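Thin, isoform D (Drosophila melanogaster, PDB 6XG7) probably acts as a zinc-binding ubiquitin-protein transferase, this chain being its NHL-repeat beta-propeller, a part likely to bind other proteins. Local coordinates at residues N66-Q70 against E81-Y85; L126-G130 against F166-G170. One frame throughout, in Å; residues are numbered along the deposited sequence.

Interaction 1. Residues N66-Q70 against E81-Y85; sequences NHRVQ and EFGEY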
loop_
_atom_site.group_PDB
_atom_site.type_symbol
_atom_site.label_atom_id
_atom_site.label_comp_id
_atom_site.label_asym_id
_atom_site.label_seq_id
_atom_site.Cartn_x
_atom_site.Cartn_y
_atom_site.Cartn_z
ATOM N N ASN A 66 0.187 15.420 -7.169
ATOM C CA ASN A 66 -0.944 16.327 -7.245
ATOM C C ASN A 66 -1.606 16.541 -5.893
ATOM O O ASN A 66 -2.628 17.226 -5.814
ATOM C CB ASN A 66 -1.965 15.815 -8.266
ATOM C CG ASN A 66 -1.445 15.923 -9.679
ATOM O OD1 ASN A 66 -0.774 16.905 -10.049
ATOM N ND2 ASN A 66 -1.705 14.909 -10.465
ATOM N N HIS A 67 -1.056 15.968 -4.831
ATOM C CA HIS A 67 -1.511 16.246 -3.469
ATOM C C HIS A 67 -2.997 15.963 -3.299
ATOM O O HIS A 67 -3.716 16.720 -2.647
ATOM C CB HIS A 67 -1.145 17.661 -3.040
ATOM C CG HIS A 67 0.266 18.003 -3.350
ATOM N ND1 HIS A 67 1.332 17.470 -2.658
ATOM C CD2 HIS A 67 0.792 18.780 -4.324
ATOM C CE1 HIS A 67 2.454 17.932 -3.179
ATOM N NE2 HIS A 67 2.152 18.734 -4.183
ATOM N N ARG A 68 -3.460 14.849 -3.870
ATOM C CA ARG A 68 -4.873 14.510 -3.838
ATOM C C ARG A 68 -5.053 12.998 -3.897
ATOM O O ARG A 68 -4.150 12.249 -4.278
ATOM C CB ARG A 68 -5.612 15.140 -5.024
ATOM C CG ARG A 68 -5.199 14.537 -6.360
ATOM C CD ARG A 68 -5.862 15.237 -7.532
ATOM N NE ARG A 68 -5.303 14.767 -8.797
ATOM C CZ ARG A 68 -5.746 15.146 -9.989
ATOM N NH1 ARG A 68 -6.794 15.955 -10.083
ATOM N NH2 ARG A 68 -5.126 14.733 -11.080
ATOM N N VAL A 69 -6.224 12.572 -3.477
ATOM C CA VAL A 69 -6.719 11.225 -3.695
ATOM C C VAL A 69 -7.740 11.274 -4.825
ATOM O O VAL A 69 -8.577 12.180 -4.871
ATOM C CB VAL A 69 -7.367 10.679 -2.413
ATOM C CG1 VAL A 69 -8.034 9.348 -2.702
ATOM C CG2 VAL A 69 -6.334 10.517 -1.308
ATOM N N GLN A 70 -7.659 10.315 -5.749
ATOM C CA GLN A 70 -8.675 10.142 -6.781
ATOM C C GLN A 70 -9.349 8.793 -6.606
ATOM O O GLN A 70 -8.691 7.790 -6.294
ATOM C CB GLN A 70 -8.107 10.250 -8.185
ATOM C CG GLN A 70 -7.526 11.615 -8.481
ATOM C CD GLN A 70 -7.193 11.757 -9.947
ATOM O OE1 GLN A 70 -8.080 11.788 -10.778
ATOM N NE2 GLN A 70 -5.918 11.775 -10.272
ATOM N N GLU A 81 -12.635 13.235 -6.390
ATOM C CA GLU A 81 -11.309 13.485 -5.866
ATOM C C GLU A 81 -11.421 14.375 -4.644
ATOM O O GLU A 81 -12.429 15.046 -4.430
ATOM C CB GLU A 81 -10.416 14.165 -6.917
ATOM C CG GLU A 81 -10.834 15.589 -7.265
ATOM C CD GLU A 81 -9.936 16.194 -8.306
ATOM O OE1 GLU A 81 -8.828 16.627 -7.943
ATOM O OE2 GLU A 81 -10.323 16.198 -9.501
ATOM N N PHE A 82 -10.347 14.402 -3.864
ATOM C CA PHE A 82 -10.263 15.346 -2.760
ATOM C C PHE A 82 -8.799 15.578 -2.423
ATOM O O PHE A 82 -7.953 14.709 -2.621
ATOM C CB PHE A 82 -11.066 14.881 -1.532
ATOM C CG PHE A 82 -10.765 13.484 -1.091
ATOM C CD1 PHE A 82 -9.700 13.237 -0.238
ATOM C CD2 PHE A 82 -11.561 12.426 -1.487
ATOM C CE1 PHE A 82 -9.408 11.965 0.184
ATOM C CE2 PHE A 82 -11.273 11.126 -1.065
ATOM C CZ PHE A 82 -10.197 10.907 -0.225
ATOM N N GLY A 83 -8.514 16.770 -1.928
ATOM C CA GLY A 83 -7.186 17.127 -1.483
ATOM C C GLY A 83 -6.555 18.193 -2.360
ATOM O O GLY A 83 -6.796 18.271 -3.576
ATOM N N GLU A 84 -5.732 19.028 -1.733
ATOM C CA GLU A 84 -4.894 19.994 -2.428
ATOM C C GLU A 84 -3.656 20.206 -1.573
ATOM O O GLU A 84 -3.611 19.799 -0.413
ATOM C CB GLU A 84 -5.617 21.312 -2.690
ATOM C CG GLU A 84 -5.962 22.104 -1.459
ATOM C CD GLU A 84 -6.925 23.238 -1.800
ATOM O OE1 GLU A 84 -8.096 22.924 -2.107
ATOM O OE2 GLU A 84 -6.509 24.416 -1.823
ATOM N N TYR A 85 -2.657 20.866 -2.151
ATOM C CA TYR A 85 -1.380 21.052 -1.471
ATOM C C TYR A 85 -1.516 21.919 -0.226
ATOM O O TYR A 85 -2.128 22.991 -0.255
ATOM C CB TYR A 85 -0.387 21.715 -2.418
ATOM C CG TYR A 85 0.906 22.069 -1.742
ATOM C CD1 TYR A 85 1.832 21.084 -1.417
ATOM C CD2 TYR A 85 1.195 23.381 -1.402
ATOM C CE1 TYR A 85 3.025 21.407 -0.788
ATOM C CE2 TYR A 85 2.385 23.712 -0.775
ATOM C CZ TYR A 85 3.294 22.716 -0.470
ATOM O OH TYR A 85 4.475 23.026 0.154
#
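His67, Glu81 and Val69 are the residues most buried by this antiparallel contact, through three different kinds of interaction. His67 sits just before strand 68-72, in a G1 beta bulge in which it and Arg68 both face Asp63. Its imidazole offers a face to the edge of Tyr85 in an edge-to-face pair, with centroids 4.9 Å apart and planes at 62°; a hydrogen bond between ND1 and the backbone N of S-hydroxycysteine 94 anchors the ring. Val69 pairs with Phe82 through two backbone hydrogen bonds, Val69 N to Phe82 O (2.9 Å) and Phe82 N to Val69 O (3.0 Å). This is the hairpin of the third and fourth strands of a propeller blade, shared between two successive NHL repeats. On the same side of the sheet, Val69 CB lies over the Phe82 ring, 3.9 Å from its centroid, a CH-pi contact. Glu81 points to the opposite side, where its OE1 accepts a hydrogen bond from Arg68 NH1 at 3.0 Å in a salt bridge; Asp63 is the stronger partner of that guanidinium. Between these contacts, Gly83 passes so close to the facing segment that an ideal CB would fall 3.0 Å from His67 O.

Interaction 2. Residues L126-G130 against F166-G170; sequences LRAFG and FQSDG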
loop_
_atom_site.group_PDB
_atom_site.type_symbol
_atom_site.label_atom_id
_atom_site.label_comp_id
_atom_site.label_asym_id
_atom_site.label_seq_id
_atom_site.Cartn_x
_atom_site.Cartn_y
_atom_site.Cartn_z
ATOM N N LEU A 126 -12.125 14.502 8.844
ATOM C CA LEU A 126 -12.571 14.208 10.196
ATOM C C LEU A 126 -11.496 14.492 11.230
ATOM O O LEU A 126 -11.784 15.102 12.262
ATOM C CB LEU A 126 -13.010 12.743 10.310
ATOM C CG LEU A 126 -14.230 12.357 9.484
ATOM C CD1 LEU A 126 -14.438 10.855 9.618
ATOM C CD2 LEU A 126 -15.461 13.147 9.902
ATOM N N ARG A 127 -10.261 14.052 10.989
ATOM C CA ARG A 127 -9.231 14.251 11.998
ATOM C C ARG A 127 -7.859 14.010 11.399
ATOM O O ARG A 127 -7.700 13.296 10.402
ATOM C CB ARG A 127 -9.426 13.325 13.199
ATOM C CG ARG A 127 -9.241 11.862 12.894
ATOM C CD ARG A 127 -9.482 11.009 14.130
ATOM N NE ARG A 127 -10.889 11.034 14.529
ATOM C CZ ARG A 127 -11.821 10.194 14.081
ATOM N NH1 ARG A 127 -11.519 9.233 13.213
ATOM N NH2 ARG A 127 -13.065 10.325 14.505
ATOM N N ALA A 128 -6.863 14.585 12.062
ATOM C CA ALA A 128 -5.462 14.357 11.770
ATOM C C ALA A 128 -4.765 13.983 13.065
ATOM O O ALA A 128 -5.126 14.458 14.145
ATOM C CB ALA A 128 -4.778 15.597 11.171
ATOM N N PHE A 129 -3.775 13.107 12.962
ATOM C CA PHE A 129 -2.949 12.800 14.116
ATOM C C PHE A 129 -1.516 12.602 13.673
ATOM O O PHE A 129 -1.248 12.120 12.565
ATOM C CB PHE A 129 -3.467 11.615 14.946
ATOM C CG PHE A 129 -3.555 10.294 14.199
ATOM C CD1 PHE A 129 -4.696 9.943 13.490
ATOM C CD2 PHE A 129 -2.517 9.384 14.268
ATOM C CE1 PHE A 129 -4.785 8.710 12.846
ATOM C CE2 PHE A 129 -2.606 8.157 13.631
ATOM C CZ PHE A 129 -3.731 7.820 12.921
ATOM N N GLY A 130 -0.607 12.987 14.547
ATOM C CA GLY A 130 0.809 12.835 14.313
ATOM C C GLY A 130 1.481 14.136 13.909
ATOM O O GLY A 130 0.853 15.084 13.430
ATOM N N PHE A 166 -2.619 2.389 15.935
ATOM C CA PHE A 166 -3.492 3.402 16.504
ATOM C C PHE A 166 -4.926 2.902 16.503
ATOM O O PHE A 166 -5.325 2.100 15.652
ATOM C CB PHE A 166 -3.449 4.704 15.672
ATOM C CG PHE A 166 -2.081 5.261 15.529
ATOM C CD1 PHE A 166 -1.233 4.820 14.526
ATOM C CD2 PHE A 166 -1.597 6.193 16.439
ATOM C CE1 PHE A 166 0.054 5.314 14.430
ATOM C CE2 PHE A 166 -0.319 6.674 16.324
ATOM C CZ PHE A 166 0.501 6.229 15.329
ATOM N N GLN A 167 -5.713 3.413 17.440
ATOM C CA GLN A 167 -7.154 3.307 17.304
ATOM C C GLN A 167 -7.618 4.151 16.118
ATOM O O GLN A 167 -6.878 4.984 15.580
ATOM C CB GLN A 167 -7.851 3.811 18.569
ATOM C CG GLN A 167 -7.538 3.005 19.803
ATOM C CD GLN A 167 -8.306 3.492 21.001
ATOM O OE1 GLN A 167 -9.494 3.779 20.904
ATOM N NE2 GLN A 167 -7.637 3.595 22.142
ATOM N N SER A 168 -8.871 3.954 15.717
ATOM C CA SER A 168 -9.371 4.668 14.551
ATOM C C SER A 168 -9.414 6.181 14.767
ATOM O O SER A 168 -9.470 6.920 13.782
ATOM C CB SER A 168 -10.744 4.138 14.146
ATOM O OG SER A 168 -11.712 4.476 15.122
ATOM N N ASP A 169 -9.382 6.651 16.020
ATOM C CA ASP A 169 -9.349 8.080 16.342
ATOM C C ASP A 169 -7.937 8.629 16.492
ATOM O O ASP A 169 -7.774 9.807 16.828
ATOM C CB ASP A 169 -10.179 8.404 17.608
ATOM C CG ASP A 169 -9.507 7.999 18.918
ATOM O OD1 ASP A 169 -8.539 7.215 18.906
ATOM O OD2 ASP A 169 -9.991 8.472 19.981
ATOM N N GLY A 170 -6.921 7.819 16.233
ATOM C CA GLY A 170 -5.547 8.250 16.312
ATOM C C GLY A 170 -4.888 8.031 17.656
ATOM O O GLY A 170 -3.716 8.385 17.816
#
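In a beta-propeller, neighbouring blades must meet face to face, and here the outermost strand of one NHL blade, 125-129, meets the turn joining the third and fourth strands of the next. The strand enters through a classic beta bulge, in which Leu126 and Arg127 both face Val118 of the adjoining strand. Leu126 stays out of reach of the turn, whereas Arg127 directs its CA-to-CB bond toward it. The long side chain lies along the turn: Arg127 CD comes within 3.4 Å of Asp169 O, NH1 approaches Ser168 O at 3.1 Å, and Asp169 CA sits over one face of the guanidinium. The arginine therefore meets mainly main-chain atoms, while the Asp169 carboxylate engages Ser171 through OD1. Ala128 points away, as strand alternation demands, so that Phe129 again faces the next blade. Phe129 is the centre of the contact, burying 88 Å². Its ring meets Phe166, the last residue of strand 162-166, at an oblique 49° between planes, with centroids 4.8 Å apart and Phe129 CE2 3.5 Å from Phe166 CG. The same ring also receives the end of a type I turn, Gln167 to Gly170, closed by a hydrogen bond from Gly170 N to Gln167 O (2.9 Å). A side chain at the last turn position would collide with the phenyl group, since an ideal CB would lie 2.6 Å from Phe129 CD1; instead, Gly170 CA rests 3.4 Å from the ring centroid, 13° off its normal, in a CH-pi contact.

How the interactions relate
The two contacts come in series along the chain and illustrate two levels of propeller construction. Interaction 1 lies within a single blade, the sheet of strands 51-54, 58-63, 68-72 and 78-85, and joins the last two. Interaction 2 belongs to the following two blades and bridges the gap between separate sheets, from strand 125-129 to the turn before strand 172-179. Their centres are 19 Å apart and their nearest atoms about 9 Å, so they do not touch. Both lie well out from the middle of the chain, at about 17 and 18 Å from its centre to theirs. Interaction 1 thus holds a hairpin together; interaction 2 packs blade against blade.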